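PDB 3MYX: (S)-ureidoglycine aminohydrolase cupin domain-containing protein, which is of unknown function but belongs to the cupin superfamily and contains a domain of the (S)-ureidoglycine aminohydrolase cupin type. Local coordinates for residues Thr56-Val70 and Glu91-Ala105. Sequence-based numbering, arbitrary orientation.
With EDO (1,2-ethanediol), chain D.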
ATOM      1  N   THR A  56       2.517 -20.386   6.283  1.00  8.68           N
ATOM      2  CA  THR A  56       1.740 -21.560   5.954  0.50  8.72           C
ATOM      3  C   THR A  56       0.683 -21.170   4.884  1.00  8.66           C
ATOM      4  O   THR A  56       0.712 -20.074   4.348  1.00  8.98           O
ATOM      5  CB  THR A  56       1.104 -22.133   7.269  0.50  8.96           C
ATOM      6  OG1 THR A  56       0.338 -21.112   7.919  0.50 10.35           O
ATOM      7  CG2 THR A  56       2.193 -22.623   8.257  0.50 10.97           C
ATOM      8  N   ALA A  57      -0.264 -22.066   4.615  1.00  9.33           N
ATOM      9  CA  ALA A  57      -1.394 -21.764   3.751  1.00 10.30           C
ATOM     10  C   ALA A  57      -2.687 -21.675   4.541  1.00  9.49           C
ATOM     11  O   ALA A  57      -2.892 -22.399   5.514  1.00 11.65           O
ATOM     12  CB  ALA A  57      -1.522 -22.795   2.644  1.00 10.88           C
ATOM     13  N   LEU A  58      -3.551 -20.779   4.094  1.00  9.71           N
ATOM     14  CA  LEU A  58      -4.907 -20.709   4.616  0.50  9.84           C
ATOM     15  C   LEU A  58      -5.867 -20.373   3.488  1.00  9.28           C
ATOM     16  O   LEU A  58      -5.557 -19.665   2.552  1.00  9.42           O
ATOM     17  CB  LEU A  58      -5.050 -19.765   5.842  0.50 11.19           C
ATOM     18  CG  LEU A  58      -4.904 -18.238   5.724  0.50 10.31           C
ATOM     19  CD1 LEU A  58      -6.016 -17.653   4.889  0.50 11.45           C
ATOM     20  CD2 LEU A  58      -4.856 -17.541   7.091  0.50 10.15           C
ATOM     21  N   SER A  59      -7.040 -20.967   3.581  1.00 10.75           N
ATOM     22  CA  SER A  59      -8.078 -20.790   2.580  1.00 10.52           C
ATOM     23  C   SER A  59      -9.218 -19.977   3.194  1.00 10.78           C
ATOM     24  O   SER A  59      -9.627 -20.211   4.341  1.00 13.72           O
ATOM     25  CB  SER A  59      -8.591 -22.150   2.103  1.00 11.88           C
ATOM     26  OG  SER A  59      -7.601 -22.871   1.368  1.00 13.56           O
ATOM     27  N   VAL A  60      -9.727 -19.020   2.429  1.00  9.03           N
ATOM     28  CA  VAL A  60     -10.810 -18.152   2.850  1.00  9.60           C
ATOM     29  C   VAL A  60     -11.940 -18.272   1.830  1.00  8.92           C
ATOM     30  O   VAL A  60     -11.714 -18.094   0.630  1.00  8.74           O
ATOM     31  CB  VAL A  60     -10.322 -16.694   2.926  1.00  9.97           C
ATOM     32  CG1 VAL A  60     -11.405 -15.786   3.536  1.00 11.34           C
ATOM     33  CG2 VAL A  60      -9.017 -16.604   3.719  1.00 11.47           C
ATOM     34  N   GLU A  61     -13.155 -18.587   2.283  1.00  9.91           N
ATOM     35  CA  GLU A  61     -14.260 -18.797   1.347  0.50 10.85           C
ATOM     36  C   GLU A  61     -14.700 -17.504   0.654  1.00 10.54           C
ATOM     37  O   GLU A  61     -15.003 -17.528  -0.528  1.00  9.94           O
ATOM     38  CB  GLU A  61     -15.445 -19.482   2.040  0.50 12.81           C
ATOM     39  CG  GLU A  61     -16.700 -19.666   1.173  0.50 14.56           C
ATOM     40  CD  GLU A  61     -16.422 -20.260  -0.199  0.50 18.22           C
ATOM     41  OE1 GLU A  61     -15.467 -21.061  -0.320  0.50 18.42           O
ATOM     42  OE2 GLU A  61     -17.165 -19.917  -1.152  0.50 21.15           O
ATOM     43  N   ALA A  62     -14.726 -16.385   1.386  1.00  9.54           N
ATOM     44  CA  ALA A  62     -15.107 -15.083   0.819  1.00  9.58           C
ATOM     45  C   ALA A  62     -14.277 -14.034   1.530  1.00  8.56           C
ATOM     46  O   ALA A  62     -14.554 -13.682   2.669  1.00  9.39           O
ATOM     47  CB  ALA A  62     -16.598 -14.828   1.002  1.00 11.10           C
ATOM     48  N   TYR A  63     -13.248 -13.513   0.867  1.00  7.01           N
ATOM     49  CA  TYR A  63     -12.324 -12.627   1.549  1.00  6.63           C
ATOM     50  C   TYR A  63     -13.086 -11.402   2.053  1.00  7.01           C
ATOM     51  O   TYR A  63     -13.876 -10.826   1.312  1.00  6.89           O
ATOM     52  CB  TYR A  63     -11.151 -12.227   0.632  1.00  7.17           C
ATOM     53  CG  TYR A  63      -9.944 -11.848   1.445  1.00  5.81           C
ATOM     54  CD1 TYR A  63      -9.161 -12.828   2.057  1.00  7.65           C
ATOM     55  CD2 TYR A  63      -9.625 -10.517   1.685  1.00  5.75           C
ATOM     56  CE1 TYR A  63      -8.090 -12.484   2.865  1.00  7.43           C
ATOM     57  CE2 TYR A  63      -8.549 -10.172   2.513  1.00  6.73           C
ATOM     58  CZ  TYR A  63      -7.780 -11.163   3.094  1.00  7.25           C
ATOM     59  OH  TYR A  63      -6.716 -10.886   3.919  1.00  8.92           O
ATOM     60  N   PRO A  64     -12.881 -11.010   3.319  1.00  6.13           N
ATOM     61  CA  PRO A  64     -13.804 -10.050   3.923  1.00  6.17           C
ATOM     62  C   PRO A  64     -13.509  -8.593   3.581  1.00  6.35           C
ATOM     63  O   PRO A  64     -14.330  -7.727   3.872  1.00  6.40           O
ATOM     64  CB  PRO A  64     -13.599 -10.276   5.413  1.00  6.15           C
ATOM     65  CG  PRO A  64     -12.197 -10.763   5.517  1.00  7.35           C
ATOM     66  CD  PRO A  64     -12.031 -11.647   4.338  1.00  7.02           C
ATOM     67  N   TYR A  65     -12.333  -8.334   3.018  1.00  5.48           N
ATOM     68  CA  TYR A  65     -11.853  -6.996   2.751  1.00  5.06           C
ATOM     69  C   TYR A  65     -11.450  -6.885   1.287  1.00  5.02           C
ATOM     70  O   TYR A  65     -11.257  -7.892   0.615  1.00  5.79           O
ATOM     71  CB  TYR A  65     -10.608  -6.719   3.591  1.00  5.87           C
ATOM     72  CG  TYR A  65     -10.666  -7.102   5.062  1.00  5.11           C
ATOM     73  CD1 TYR A  65     -11.825  -6.933   5.817  1.00  5.89           C
ATOM     74  CD2 TYR A  65      -9.535  -7.577   5.712  1.00  5.47           C
ATOM     75  CE1 TYR A  65     -11.864  -7.262   7.169  1.00  6.43           C
ATOM     76  CE2 TYR A  65      -9.571  -7.896   7.053  1.00  5.92           C
ATOM     77  CZ  TYR A  65     -10.725  -7.716   7.776  1.00  5.78           C
ATOM     78  OH  TYR A  65     -10.730  -8.050   9.104  1.00  6.80           O
ATOM     79  N   THR A  66     -11.259  -5.658   0.808  1.00  5.60           N
ATOM     80  CA  THR A  66     -10.394  -5.440  -0.359  1.00  5.10           C
ATOM     81  C   THR A  66      -9.004  -5.240   0.210  1.00  5.90           C
ATOM     82  O   THR A  66      -8.811  -4.387   1.042  1.00  6.63           O
ATOM     83  CB  THR A  66     -10.799  -4.220  -1.171  1.00  5.93           C
ATOM     84  OG1 THR A  66     -12.173  -4.360  -1.552  1.00  7.64           O
ATOM     85  CG2 THR A  66      -9.914  -4.075  -2.396  1.00  7.17           C
ATOM     86  N   GLU A  67      -8.034  -6.031  -0.224  1.00  5.14           N
ATOM     87  CA  GLU A  67      -6.700  -5.988   0.392  1.00  5.59           C
ATOM     88  C   GLU A  67      -5.574  -6.089  -0.633  1.00  5.66           C
ATOM     89  O   GLU A  67      -5.549  -6.983  -1.470  1.00  7.48           O
ATOM     90  CB  GLU A  67      -6.563  -7.063   1.480  1.00  6.57           C
ATOM     91  CG  GLU A  67      -5.259  -6.959   2.271  1.00  6.45           C
ATOM     92  CD  GLU A  67      -5.247  -7.764   3.577  1.00  7.52           C
ATOM     93  OE1 GLU A  67      -6.310  -8.246   4.054  1.00  7.98           O
ATOM     94  OE2 GLU A  67      -4.143  -7.837   4.157  1.00  8.37           O
HETATM   95  N   MSE A  68      -4.649  -5.139  -0.540  1.00  6.08           N
HETATM   96  CA  MSE A  68      -3.439  -5.109  -1.351  0.50  7.18           C
HETATM   97  C   MSE A  68      -2.290  -5.642  -0.539  1.00  7.04           C
HETATM   98  O   MSE A  68      -2.119  -5.268   0.629  1.00  8.17           O
HETATM   99  CB  MSE A  68      -3.098  -3.683  -1.748  0.50  8.33           C
HETATM  100  CG  MSE A  68      -1.797  -3.586  -2.520  0.50  8.13           C
HETATM  101 SE   MSE A  68      -1.383  -1.749  -2.716  0.38  9.06          SE
HETATM  102  CE  MSE A  68      -0.049  -1.881  -4.078  0.50  7.97           C
ATOM    103  N   LEU A  69      -1.490  -6.500  -1.171  1.00  6.76           N
ATOM    104  CA  LEU A  69      -0.277  -7.097  -0.578  1.00  7.33           C
ATOM    105  C   LEU A  69       0.941  -6.644  -1.366  1.00  7.15           C
ATOM    106  O   LEU A  69       0.910  -6.649  -2.583  1.00  7.04           O
ATOM    107  CB  LEU A  69      -0.302  -8.648  -0.683  1.00  8.68           C
ATOM    108  CG  LEU A  69      -1.372  -9.478   0.034  1.00  9.95           C
ATOM    109  CD1 LEU A  69      -2.724  -9.362  -0.673  1.00 12.58           C
ATOM    110  CD2 LEU A  69      -0.928 -10.921   0.156  1.00 12.47           C
ATOM    111  N   VAL A  70       2.001  -6.257  -0.660  1.00  6.61           N
ATOM    112  CA  VAL A  70       3.285  -5.896  -1.234  0.50  6.41           C
ATOM    113  C   VAL A  70       4.352  -6.757  -0.541  1.00  5.97           C
ATOM    114  O   VAL A  70       4.568  -6.587   0.670  1.00  6.43           O
ATOM    115  CB  VAL A  70       3.587  -4.403  -0.945  0.50  6.30           C
ATOM    116  CG1 VAL A  70       4.948  -4.013  -1.490  0.50  7.25           C
ATOM    117  CG2 VAL A  70       2.513  -3.512  -1.549  0.50  5.84           C
ATOM    118  N   GLU A  91       6.947  -7.591  -5.399  1.00  6.96           N
ATOM    119  CA  GLU A  91       5.777  -7.820  -6.228  1.00  6.64           C
ATOM    120  C   GLU A  91       4.529  -7.626  -5.398  1.00  6.71           C
ATOM    121  O   GLU A  91       4.551  -7.790  -4.180  1.00  7.31           O
ATOM    122  CB  GLU A  91       5.821  -9.214  -6.862  1.00  6.46           C
ATOM    123  CG  GLU A  91       7.032  -9.391  -7.760  1.00  8.16           C
ATOM    124  CD  GLU A  91       7.110 -10.718  -8.465  1.00 10.00           C
ATOM    125  OE1 GLU A  91       6.626 -11.742  -7.943  1.00 11.55           O
ATOM    126  OE2 GLU A  91       7.686 -10.739  -9.578  1.00 14.11           O
ATOM    127  N   SER A  92       3.439  -7.273  -6.082  1.00  6.81           N
ATOM    128  CA  SER A  92       2.208  -6.885  -5.429  0.70  6.17           C
ATOM    129  C   SER A  92       0.985  -7.436  -6.168  1.00  6.24           C
ATOM    130  O   SER A  92       1.028  -7.700  -7.376  1.00  7.25           O
ATOM    131  CB  SER A  92       2.154  -5.350  -5.362  0.70  6.29           C
ATOM    132  OG  SER A  92       0.995  -4.899  -4.686  0.70  5.87           O
ATOM    133  N   ALA A  93      -0.091  -7.637  -5.417  1.00  5.86           N
ATOM    134  CA  ALA A  93      -1.371  -8.049  -5.955  1.00  6.00           C
ATOM    135  C   ALA A  93      -2.479  -7.522  -5.068  1.00  6.20           C
ATOM    136  O   ALA A  93      -2.246  -7.098  -3.930  1.00  6.38           O
ATOM    137  CB  ALA A  93      -1.477  -9.569  -6.073  1.00  7.68           C
ATOM    138  N   VAL A  94      -3.694  -7.590  -5.605  1.00  6.01           N
ATOM    139  CA  VAL A  94      -4.900  -7.199  -4.882  1.00  6.59           C
ATOM    140  C   VAL A  94      -5.849  -8.396  -4.794  1.00  5.61           C
ATOM    141  O   VAL A  94      -6.046  -9.104  -5.784  1.00  6.94           O
ATOM    142  CB  VAL A  94      -5.662  -6.059  -5.620  1.00  7.45           C
ATOM    143  CG1 VAL A  94      -6.870  -5.607  -4.780  1.00 10.21           C
ATOM    144  CG2 VAL A  94      -4.720  -4.929  -5.915  1.00  9.64           C
ATOM    145  N   ILE A  95      -6.390  -8.632  -3.604  1.00  4.94           N
ATOM    146  CA  ILE A  95      -7.499  -9.569  -3.396  1.00  5.60           C
ATOM    147  C   ILE A  95      -8.768  -8.730  -3.291  1.00  5.19           C
ATOM    148  O   ILE A  95      -8.898  -7.913  -2.374  1.00  5.82           O
ATOM    149  CB  ILE A  95      -7.318 -10.381  -2.099  1.00  5.70           C
ATOM    150  CG1 ILE A  95      -5.992 -11.151  -2.121  1.00  6.61           C
ATOM    151  CG2 ILE A  95      -8.493 -11.323  -1.908  1.00  6.58           C
ATOM    152  CD1 ILE A  95      -5.630 -11.853  -0.806  1.00  7.63           C
ATOM    153  N   GLY A  96      -9.683  -8.871  -4.239  1.00  5.53           N
ATOM    154  CA  GLY A  96     -10.910  -8.138  -4.166  1.00  5.64           C
ATOM    155  C   GLY A  96     -11.798  -8.651  -3.056  1.00  5.18           C
ATOM    156  O   GLY A  96     -11.709  -9.830  -2.625  1.00  5.76           O
ATOM    157  N   ARG A  97     -12.691  -7.803  -2.574  1.00  5.58           N
ATOM    158  CA  ARG A  97     -13.666  -8.234  -1.577  0.60  6.07           C
ATOM    159  C   ARG A  97     -14.520  -9.387  -2.149  1.00  6.59           C
ATOM    160  O   ARG A  97     -14.971  -9.327  -3.290  1.00  6.63           O
ATOM    161  CB  ARG A  97     -14.541  -7.042  -1.154  0.60  6.81           C
ATOM    162  CG  ARG A  97     -15.163  -7.172   0.219  0.60  8.07           C
ATOM    163  CD  ARG A  97     -15.953  -5.912   0.590  0.60  8.54           C
ATOM    164  NE  ARG A  97     -16.391  -5.902   1.992  0.60  9.42           N
ATOM    165  CZ  ARG A  97     -15.775  -5.284   3.017  0.60  7.69           C
ATOM    166  NH1 ARG A  97     -14.651  -4.559   2.842  0.60  3.82           N
ATOM    167  NH2 ARG A  97     -16.298  -5.392   4.254  0.60  6.55           N
ATOM    168  N   GLY A  98     -14.728 -10.428  -1.340  1.00  6.71           N
ATOM    169  CA  GLY A  98     -15.564 -11.569  -1.704  1.00  7.48           C
ATOM    170  C   GLY A  98     -14.840 -12.698  -2.396  1.00  8.13           C
ATOM    171  O   GLY A  98     -15.448 -13.731  -2.680  1.00 10.32           O
ATOM    172  N   THR A  99     -13.550 -12.528  -2.674  1.00  7.04           N
ATOM    173  CA  THR A  99     -12.789 -13.539  -3.400  1.00  6.57           C
ATOM    174  C   THR A  99     -12.650 -14.832  -2.593  1.00  6.43           C
ATOM    175  O   THR A  99     -12.294 -14.801  -1.423  1.00  6.73           O
ATOM    176  CB  THR A  99     -11.371 -13.015  -3.742  1.00  6.33           C
ATOM    177  OG1 THR A  99     -11.454 -11.736  -4.371  1.00  7.19           O
ATOM    178  CG2 THR A  99     -10.653 -13.949  -4.687  1.00  7.44           C
ATOM    179  N   GLN A 100     -12.931 -15.968  -3.239  1.00  6.24           N
ATOM    180  CA  GLN A 100     -12.569 -17.261  -2.670  1.00  6.34           C
ATOM    181  C   GLN A 100     -11.085 -17.443  -2.941  1.00  6.57           C
ATOM    182  O   GLN A 100     -10.656 -17.494  -4.094  1.00  8.31           O
ATOM    183  CB  GLN A 100     -13.367 -18.382  -3.295  1.00  6.75           C
ATOM    184  CG  GLN A 100     -13.130 -19.711  -2.631  1.00  8.90           C
ATOM    185  CD  GLN A 100     -13.698 -20.850  -3.436  1.00 13.36           C
ATOM    186  OE1 GLN A 100     -13.178 -21.186  -4.494  1.00 14.88           O
ATOM    187  NE2 GLN A 100     -14.749 -21.461  -2.923  1.00 19.14           N
ATOM    188  N   VAL A 101     -10.273 -17.467  -1.892  1.00  6.32           N
ATOM    189  CA  VAL A 101      -8.829 -17.382  -2.093  1.00  7.00           C
ATOM    190  C   VAL A 101      -8.072 -18.251  -1.105  1.00  6.70           C
ATOM    191  O   VAL A 101      -8.411 -18.312   0.087  1.00  8.59           O
ATOM    192  CB  VAL A 101      -8.338 -15.904  -2.029  1.00  7.03           C
ATOM    193  CG1 VAL A 101      -8.600 -15.294  -0.657  1.00  8.19           C
ATOM    194  CG2 VAL A 101      -6.862 -15.793  -2.417  1.00  7.95           C
ATOM    195  N   ARG A 102      -7.037 -18.899  -1.615  1.00  6.23           N
ATOM    196  CA  ARG A 102      -6.059 -19.585  -0.787  1.00  6.87           C
ATOM    197  C   ARG A 102      -4.783 -18.763  -0.833  1.00  7.71           C
ATOM    198  O   ARG A 102      -4.308 -18.380  -1.916  1.00  8.07           O
ATOM    199  CB  ARG A 102      -5.820 -21.019  -1.266  1.00  8.88           C
ATOM    200  CG  ARG A 102      -4.800 -21.794  -0.447  1.00  8.59           C
ATOM    201  CD  ARG A 102      -4.839 -23.236  -0.895  1.00 12.54           C
ATOM    202  NE  ARG A 102      -3.869 -24.107  -0.243  1.00 15.99           N
ATOM    203  CZ  ARG A 102      -4.031 -24.683   0.948  1.00 15.44           C
ATOM    204  NH1 ARG A 102      -5.112 -24.463   1.690  1.00 18.76           N
ATOM    205  NH2 ARG A 102      -3.082 -25.469   1.414  1.00 16.82           N
ATOM    206  N   ILE A 103      -4.261 -18.461   0.352  1.00  6.67           N
ATOM    207  CA  ILE A 103      -3.058 -17.673   0.539  1.00  7.01           C
ATOM    208  C   ILE A 103      -2.002 -18.624   1.070  1.00  6.83           C
ATOM    209  O   ILE A 103      -2.101 -19.086   2.195  1.00  8.05           O
ATOM    210  CB  ILE A 103      -3.322 -16.516   1.533  1.00  7.39           C
ATOM    211  CG1 ILE A 103      -4.507 -15.652   1.048  1.00  7.52           C
ATOM    212  CG2 ILE A 103      -2.055 -15.685   1.766  1.00  8.15           C
ATOM    213  CD1 ILE A 103      -4.967 -14.553   2.004  1.00  9.65           C
ATOM    214  N   ASP A 104      -1.021 -18.932   0.231  1.00  7.01           N
ATOM    215  CA  ASP A 104      -0.037 -19.971   0.522  1.00  7.78           C
ATOM    216  C   ASP A 104       1.338 -19.298   0.626  1.00  7.63           C
ATOM    217  O   ASP A 104       1.960 -19.003  -0.388  1.00  8.87           O
ATOM    218  CB  ASP A 104      -0.077 -21.051  -0.564  1.00  9.63           C
ATOM    219  CG  ASP A 104       0.837 -22.218  -0.290  1.00 12.37           C
ATOM    220  OD1 ASP A 104       1.584 -22.189   0.704  1.00 13.36           O
ATOM    221  OD2 ASP A 104       0.784 -23.141  -1.120  1.00 17.27           O
ATOM    222  N   ALA A 105       1.807 -19.080   1.855  1.00  8.05           N
ATOM    223  CA  ALA A 105       3.064 -18.398   2.136  1.00  7.49           C
ATOM    224  C   ALA A 105       4.170 -19.406   2.394  1.00  8.52           C
ATOM    225  O   ALA A 105       4.000 -20.364   3.133  1.00 10.31           O
ATOM    226  CB  ALA A 105       2.922 -17.484   3.353  1.00  9.47           C
TER
HETATM  227  C1  EDO D 239      -9.377 -21.662  -4.452  1.00 24.19           C
HETATM  228  O1  EDO D 239     -10.636 -21.360  -5.048  1.00 18.25           O
HETATM  229  C2  EDO D 239      -9.433 -21.354  -2.971  1.00 24.68           C
HETATM  230  O2  EDO D 239     -10.421 -22.187  -2.321  1.00 24.44           O
HETATM  231  O   HOH W   1     -16.467 -16.304  -2.711  0.50 13.78           O
HETATM  232  O   HOH W   2     -13.900  -3.070   0.520  1.00  9.12           O
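Y63 meets I95, V101 and I103 with its aromatic ring, a worked example of an aromatic side chain packed between two ladders of a cupin-family protein. These antiparallel ladders, 57-60 with 101-105 and 66-70 with 92-95, are joined by facing loops, and the ring sits where they diverge. A chi1 of -155°, with CG roughly anti to the backbone N, carries the ring toward I95 and V101: I95 CD1 lies over one face, I95 CG2 comes within 3.7 Å of Y63 CG at the root of the ring, and V101 CG1 approaches CD1 obliquely. I103 CD1, also oblique, is 3.8 Å from Y63 CE1. The hydroxyl donates to E67 OE1 (2.7 Å from Y63 OH) from above the carboxylate plane, and E67 OE2 forms a salt bridge with R37. The backbone of Y63 is held as well: Y63 N donates to T99 O and Y63 O accepts from G98 N, both residues of the type II turn G96-T99. I103 N donates to L58 O (2.8 Å, 172° at the hydrogen), and L58 N donates back to I103 O. R97 lays its guanidinium over P64 O, which stands 2.9 Å above the plane near its centre, too poorly angled for a hydrogen bond; R97 NH2 is hydrogen-bonded to T117 O, and a water links R97 NH1 to T66 OG1. I103 also touches V76 and L78 of strand 75-80, which borders strand 101-105; strand 109-116 flanks 66-70, and strand 127-130 lies alongside 92-95.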